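Local coordinates for protein ubiquitin-conjugating enzyme E2, putative (Plasmodium falciparum, PDB 2Q0V) that probably takes part in ubiquitin conjugation, as a member of the E2 family related to the UBE2V-type variants, at residues F44-E47 / T53-N56; L30-K35 / T124-L129. All blocks are in the same frame, centred on the assembly; numbering follows the deposited sequence.

Overall arrangement
Both contacts lie within the ubiquitin-conjugating (UBC) fold, their centres about 10 Å apart. Along the chain, helix 22-34 of contact 2 comes first, then strand 42-46 and the start of strand 56-62, which contact 1 joins; helix 125-135 returns near the end to close contact 2. Contact 1 is thus local, at the loop end of the first hairpin, at one margin of the four-stranded antiparallel sheet, whereas contact 2 ties together two helices distant in sequence. The two touch directly: Leu46 packs on Leu30, and Phe44 reaches Arg32, Gly33 and Leu129. Strand 42-46 therefore supplies apolar side chains to both helices, linking sheet and helices in one packed unit.

Contact 1 (F44-E47 / T53-N56); sequences FGLE and TLSN
Glu47 and Asn56 face each other at the point where two neighbouring strands part, their CA atoms 5.7 Å apart, and Glu47 N donates to Asn56 O at 3.0 Å in a nearly straight bond (174°). The side chains of this pair run side by side in the same direction, with the carboxylate and amide planes turned 36° apart. Glu47 holds CG anti to the backbone N (chi1 -167°) and stays extended beyond it, which carries the carboxylate alongside the amide and leaves Glu47 OE1 2.9 Å from Asn56 ND2. This is the loop end of the first β-hairpin of the UBC fold: strand 42-46 ends here, strand 56-62 begins, and the residues between form a long surface loop. Next to the polar pair, Leu46 and Leu54 cross obliquely. Leu46 CD2 lies against the backbone at Leu54 CA (3.8 Å), while its other branch, CD1, meets Leu54 CD2 at 4.1 Å. Both leucines also touch helix 22-34, Leu46 on Leu30 and Leu54 on Leu26 and Leu27. Within the loop, Ser55 OG donates to Thr53 OG1 at 3.1 Å, Asp51 accepts from Thr53 OG1, and Arg22 of helix 22-34 binds Thr53 O.

Contact 2 (L30-K35 / T124-L129); sequences LERGQK and TIETIL
Arg32 and Glu126 join helix 22-34 to helix 125-135 through a bidentate salt bridge near the surface. The guanidinium presents its NE side to the carboxylate, one nitrogen to each oxygen: Arg32 NE donates to Glu126 OE1 at 3.0 Å, and Arg32 NH1 to Glu126 OE2 at 2.9 Å. Both oxygens accept through their syn lone pairs, and the two flat groups are almost coplanar, 12° apart, an arrangement that restrains the rotation of both. A weak third bond runs from Arg32 NH1 to Glu126 OE1. Glu126 OE2 also receives a weak bond from Ser39 OG. The two side chains approach at about a right angle; Glu126 is extended, whereas Arg32 turns about its CB-CG bond (chi2 80°), which brings NE round to the carboxylate. The apolar part of Arg32 rests on Phe44 of strand 42-46. At the start of helix 125-135, Thr124, in the N-cap position, donates its N to Thr127 OG1 at 2.8 Å, and Ile125 N is taken up by Glu29 OE1 of helix 22-34. Beneath the bridge, Ile125 and Leu129 pack on the sheet; Leu30 of helix 22-34 touches Leu46 and Trp57, and Trp57 also meets Ile125. Both helices thus lie on the same face of the antiparallel sheet, as in the UBC fold of E2 enzymes and their variants.

Contact 1 (F44-E47 / T53-N56)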
ATOM      1  N   PHE A  44      -2.027   6.452   4.949  1.00 37.28           N
ATOM      2  CA  PHE A  44      -2.295   5.123   5.482  1.00 36.75           C
ATOM      3  C   PHE A  44      -2.606   5.192   6.969  1.00 37.83           C
ATOM      4  O   PHE A  44      -2.117   6.073   7.690  1.00 36.70           O
ATOM      5  CB  PHE A  44      -1.153   4.127   5.180  1.00 36.01           C
ATOM      6  CG  PHE A  44       0.196   4.524   5.726  1.00 33.01           C
ATOM      7  CD1 PHE A  44       0.646   4.024   6.939  1.00 33.64           C
ATOM      8  CD2 PHE A  44       1.031   5.373   5.012  1.00 32.62           C
ATOM      9  CE1 PHE A  44       1.927   4.368   7.445  1.00 32.74           C
ATOM     10  CE2 PHE A  44       2.299   5.735   5.503  1.00 31.85           C
ATOM     11  CZ  PHE A  44       2.747   5.235   6.729  1.00 33.33           C
ATOM     12  N   GLY A  45      -3.448   4.257   7.404  1.00 39.09           N
ATOM     13  CA  GLY A  45      -3.820   4.148   8.810  1.00 41.02           C
ATOM     14  C   GLY A  45      -4.619   2.893   9.076  1.00 42.27           C
ATOM     15  O   GLY A  45      -4.827   2.065   8.196  1.00 42.65           O
ATOM     16  N   LEU A  46      -5.064   2.747  10.311  1.00 44.12           N
ATOM     17  CA  LEU A  46      -5.830   1.588  10.710  1.00 45.56           C
ATOM     18  C   LEU A  46      -7.234   1.668  10.142  1.00 46.78           C
ATOM     19  O   LEU A  46      -7.827   2.731  10.082  1.00 45.95           O
ATOM     20  CB  LEU A  46      -5.865   1.494  12.234  1.00 45.35           C
ATOM     21  CG  LEU A  46      -4.575   1.023  12.899  1.00 44.33           C
ATOM     22  CD1 LEU A  46      -4.785   0.999  14.390  1.00 46.21           C
ATOM     23  CD2 LEU A  46      -4.168  -0.342  12.422  1.00 43.49           C
ATOM     24  N   GLU A  47      -7.734   0.533   9.684  1.00 49.54           N
ATOM     25  CA  GLU A  47      -9.114   0.417   9.223  1.00 52.78           C
ATOM     26  C   GLU A  47     -10.064   0.780  10.371  1.00 53.63           C
ATOM     27  O   GLU A  47     -11.027   1.530  10.183  1.00 53.77           O
ATOM     28  CB  GLU A  47      -9.351  -1.003   8.740  1.00 52.25           C
ATOM     29  CG  GLU A  47     -10.621  -1.241   7.948  1.00 55.11           C
ATOM     30  CD  GLU A  47     -10.628  -2.636   7.311  1.00 56.02           C
ATOM     31  OE1 GLU A  47      -9.759  -3.478   7.677  1.00 60.59           O
ATOM     32  OE2 GLU A  47     -11.490  -2.897   6.439  1.00 60.01           O
ATOM     33  N   THR A  53      -4.386  -5.911  17.041  1.00 54.31           N
ATOM     34  CA  THR A  53      -3.381  -6.654  16.295  1.00 52.42           C
ATOM     35  C   THR A  53      -2.697  -5.767  15.237  1.00 50.77           C
ATOM     36  O   THR A  53      -1.660  -6.159  14.671  1.00 50.58           O
ATOM     37  CB  THR A  53      -3.982  -7.898  15.627  1.00 52.57           C
ATOM     38  OG1 THR A  53      -4.988  -7.499  14.700  1.00 53.53           O
ATOM     39  CG2 THR A  53      -4.605  -8.834  16.664  1.00 52.45           C
ATOM     40  N   LEU A  54      -3.273  -4.576  15.008  1.00 48.69           N
ATOM     41  CA  LEU A  54      -2.823  -3.585  13.996  1.00 46.87           C
ATOM     42  C   LEU A  54      -2.538  -4.200  12.615  1.00 45.48           C
ATOM     43  O   LEU A  54      -1.537  -3.900  11.981  1.00 44.41           O
ATOM     44  CB  LEU A  54      -1.602  -2.796  14.483  1.00 47.10           C
ATOM     45  CG  LEU A  54      -1.575  -2.184  15.888  1.00 48.30           C
ATOM     46  CD1 LEU A  54      -0.481  -2.846  16.732  1.00 49.05           C
ATOM     47  CD2 LEU A  54      -1.311  -0.701  15.773  1.00 48.69           C
ATOM     48  N   SER A  55      -3.438  -5.061  12.166  1.00 43.98           N
ATOM     49  CA  SER A  55      -3.196  -5.864  10.992  1.00 43.19           C
ATOM     50  C   SER A  55      -3.774  -5.280   9.701  1.00 42.09           C
ATOM     51  O   SER A  55      -3.199  -5.468   8.639  1.00 41.59           O
ATOM     52  CB  SER A  55      -3.731  -7.287  11.201  1.00 42.74           C
ATOM     53  OG  SER A  55      -3.076  -7.918  12.278  1.00 42.64           O
ATOM     54  N   ASN A  56      -4.915  -4.614   9.807  1.00 41.50           N
ATOM     55  CA  ASN A  56      -5.677  -4.115   8.657  1.00 41.63           C
ATOM     56  C   ASN A  56      -5.573  -2.594   8.479  1.00 39.95           C
ATOM     57  O   ASN A  56      -5.907  -1.822   9.391  1.00 39.36           O
ATOM     58  CB  ASN A  56      -7.153  -4.511   8.780  1.00 42.19           C
ATOM     59  CG  ASN A  56      -7.513  -5.720   7.903  1.00 47.67           C
ATOM     60  OD1 ASN A  56      -7.401  -6.896   8.335  1.00 50.96           O
ATOM     61  ND2 ASN A  56      -7.952  -5.439   6.657  1.00 49.73           N
TER

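Contact 2 (L30-K35 / T124-L129)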
ATOM      1  N   LEU A  30       2.310   3.210  12.393  1.00 39.58           N
ATOM      2  CA  LEU A  30       1.053   3.867  12.717  1.00 40.06           C
ATOM      3  C   LEU A  30       1.244   5.344  13.069  1.00 40.09           C
ATOM      4  O   LEU A  30       0.484   6.208  12.630  1.00 39.81           O
ATOM      5  CB  LEU A  30       0.347   3.136  13.870  1.00 41.25           C
ATOM      6  CG  LEU A  30      -0.941   3.828  14.344  1.00 40.83           C
ATOM      7  CD1 LEU A  30      -2.044   3.577  13.305  1.00 40.10           C
ATOM      8  CD2 LEU A  30      -1.345   3.406  15.747  1.00 41.50           C
ATOM      9  N   GLU A  31       2.271   5.612  13.867  1.00 40.88           N
ATOM     10  CA  GLU A  31       2.643   6.963  14.286  1.00 42.17           C
ATOM     11  C   GLU A  31       3.072   7.805  13.088  1.00 40.68           C
ATOM     12  O   GLU A  31       2.756   8.992  13.000  1.00 40.41           O
ATOM     13  CB  GLU A  31       3.774   6.878  15.300  1.00 41.43           C
ATOM     14  CG  GLU A  31       4.113   8.180  16.011  1.00 45.53           C
ATOM     15  CD  GLU A  31       5.414   8.077  16.834  1.00 47.34           C
ATOM     16  OE1 GLU A  31       5.724   6.947  17.344  1.00 53.45           O
ATOM     17  OE2 GLU A  31       6.126   9.120  16.952  1.00 51.35           O
ATOM     18  N   ARG A  32       3.794   7.162  12.181  1.00 40.12           N
ATOM     19  CA  ARG A  32       4.177   7.718  10.898  1.00 39.99           C
ATOM     20  C   ARG A  32       2.966   8.092  10.030  1.00 40.21           C
ATOM     21  O   ARG A  32       2.890   9.204   9.538  1.00 39.60           O
ATOM     22  CB  ARG A  32       5.067   6.706  10.173  1.00 39.64           C
ATOM     23  CG  ARG A  32       5.447   7.083   8.776  1.00 38.55           C
ATOM     24  CD  ARG A  32       6.581   8.082   8.710  1.00 35.50           C
ATOM     25  NE  ARG A  32       7.016   8.164   7.325  1.00 33.10           N
ATOM     26  CZ  ARG A  32       7.804   9.097   6.816  1.00 29.35           C
ATOM     27  NH1 ARG A  32       8.103   9.053   5.524  1.00 25.98           N
ATOM     28  NH2 ARG A  32       8.273  10.071   7.578  1.00 25.76           N
ATOM     29  N   GLY A  33       2.039   7.152   9.847  1.00 40.95           N
ATOM     30  CA  GLY A  33       0.811   7.386   9.125  1.00 42.16           C
ATOM     31  C   GLY A  33      -0.064   8.479   9.708  1.00 43.69           C
ATOM     32  O   GLY A  33      -0.542   9.324   8.967  1.00 43.33           O
ATOM     33  N   GLN A  34      -0.256   8.458  11.033  1.00 45.38           N
ATOM     34  CA  GLN A  34      -1.167   9.372  11.753  1.00 47.31           C
ATOM     35  C   GLN A  34      -0.712  10.806  11.662  1.00 47.19           C
ATOM     36  O   GLN A  34      -1.533  11.713  11.534  1.00 47.96           O
ATOM     37  CB  GLN A  34      -1.309   8.990  13.234  1.00 47.27           C
ATOM     38  CG  GLN A  34      -2.178   7.768  13.487  1.00 49.09           C
ATOM     39  CD  GLN A  34      -2.124   7.288  14.942  1.00 50.13           C
ATOM     40  OE1 GLN A  34      -1.196   7.616  15.704  1.00 53.50           O
ATOM     41  NE2 GLN A  34      -3.118   6.492  15.326  1.00 53.14           N
ATOM     42  N   LYS A  35       0.591  11.010  11.787  1.00 47.11           N
ATOM     43  CA  LYS A  35       1.205  12.224  11.295  1.00 47.41           C
ATOM     44  C   LYS A  35       0.920  12.157   9.780  0.50 47.75           C
ATOM     45  O   LYS A  35       1.458  11.295   9.085  0.50 48.20           O
ATOM     46  CB  LYS A  35       2.711  12.194  11.598  1.00 46.93           C
ATOM     47  CG  LYS A  35       3.553  13.298  10.971  1.00 46.92           C
ATOM     48  CD  LYS A  35       4.684  12.688  10.056  1.00 46.28           C
ATOM     49  CE  LYS A  35       4.400  12.807   8.539  1.00 41.97           C
ATOM     50  NZ  LYS A  35       5.683  13.009   7.778  1.00 36.94           N
ATOM     51  N   THR A 124       8.066  -1.180   3.900  1.00 32.66           N
ATOM     52  CA  THR A 124       6.961  -0.797   4.786  1.00 31.71           C
ATOM     53  C   THR A 124       5.669  -0.730   3.998  1.00 31.56           C
ATOM     54  O   THR A 124       5.667  -0.846   2.783  1.00 31.49           O
ATOM     55  CB  THR A 124       7.209   0.595   5.468  1.00 31.53           C
ATOM     56  OG1 THR A 124       7.451   1.595   4.474  1.00 31.82           O
ATOM     57  CG2 THR A 124       8.426   0.557   6.403  1.00 31.08           C
ATOM     58  N   ILE A 125       4.566  -0.553   4.707  1.00 31.80           N
ATOM     59  CA  ILE A 125       3.310  -0.144   4.100  1.00 32.08           C
ATOM     60  C   ILE A 125       3.544   1.048   3.149  1.00 32.28           C
ATOM     61  O   ILE A 125       3.080   1.030   2.005  1.00 33.34           O
ATOM     62  CB  ILE A 125       2.260   0.163   5.199  1.00 32.15           C
ATOM     63  CG1 ILE A 125       1.843  -1.154   5.882  1.00 33.89           C
ATOM     64  CG2 ILE A 125       1.032   0.853   4.596  1.00 29.90           C
ATOM     65  CD1 ILE A 125       1.560  -1.040   7.339  1.00 34.87           C
ATOM     66  N   GLU A 126       4.296   2.048   3.602  1.00 32.27           N
ATOM     67  CA  GLU A 126       4.638   3.196   2.779  1.00 33.62           C
ATOM     68  C   GLU A 126       5.384   2.827   1.480  1.00 31.77           C
ATOM     69  O   GLU A 126       4.986   3.284   0.399  1.00 31.45           O
ATOM     70  CB  GLU A 126       5.376   4.237   3.607  1.00 33.29           C
ATOM     71  CG  GLU A 126       5.943   5.414   2.845  1.00 36.36           C
ATOM     72  CD  GLU A 126       6.577   6.477   3.775  1.00 38.95           C
ATOM     73  OE1 GLU A 126       6.476   6.341   5.038  1.00 45.17           O
ATOM     74  OE2 GLU A 126       7.179   7.450   3.237  1.00 44.35           O
ATOM     75  N   THR A 127       6.405   1.975   1.576  1.00 30.44           N
ATOM     76  CA  THR A 127       7.111   1.456   0.372  1.00 30.12           C
ATOM     77  C   THR A 127       6.162   0.907  -0.694  1.00 29.84           C
ATOM     78  O   THR A 127       6.384   1.099  -1.897  1.00 29.95           O
ATOM     79  CB  THR A 127       8.131   0.315   0.713  1.00 29.63           C
ATOM     80  OG1 THR A 127       8.858   0.658   1.891  1.00 28.86           O
ATOM     81  CG2 THR A 127       9.124   0.129  -0.395  1.00 28.04           C
ATOM     82  N   ILE A 128       5.139   0.191  -0.239  1.00 29.37           N
ATOM     83  CA  ILE A 128       4.158  -0.419  -1.128  1.00 29.91           C
ATOM     84  C   ILE A 128       3.347   0.690  -1.813  1.00 28.72           C
ATOM     85  O   ILE A 128       3.234   0.724  -3.017  1.00 28.77           O
ATOM     86  CB  ILE A 128       3.219  -1.370  -0.345  1.00 30.12           C
ATOM     87  CG1 ILE A 128       4.012  -2.554   0.261  1.00 30.55           C
ATOM     88  CG2 ILE A 128       2.014  -1.797  -1.240  1.00 29.14           C
ATOM     89  CD1 ILE A 128       3.195  -3.378   1.311  1.00 30.68           C
ATOM     90  N   LEU A 129       2.847   1.622  -1.022  1.00 28.71           N
ATOM     91  CA  LEU A 129       2.067   2.736  -1.536  1.00 28.29           C
ATOM     92  C   LEU A 129       2.861   3.543  -2.548  1.00 28.70           C
ATOM     93  O   LEU A 129       2.394   3.711  -3.661  1.00 29.78           O
ATOM     94  CB  LEU A 129       1.487   3.569  -0.385  1.00 27.86           C
ATOM     95  CG  LEU A 129       0.543   2.731   0.498  1.00 26.83           C
ATOM     96  CD1 LEU A 129       0.035   3.486   1.722  1.00 22.64           C
ATOM     97  CD2 LEU A 129      -0.606   2.020  -0.303  1.00 24.41           C
TER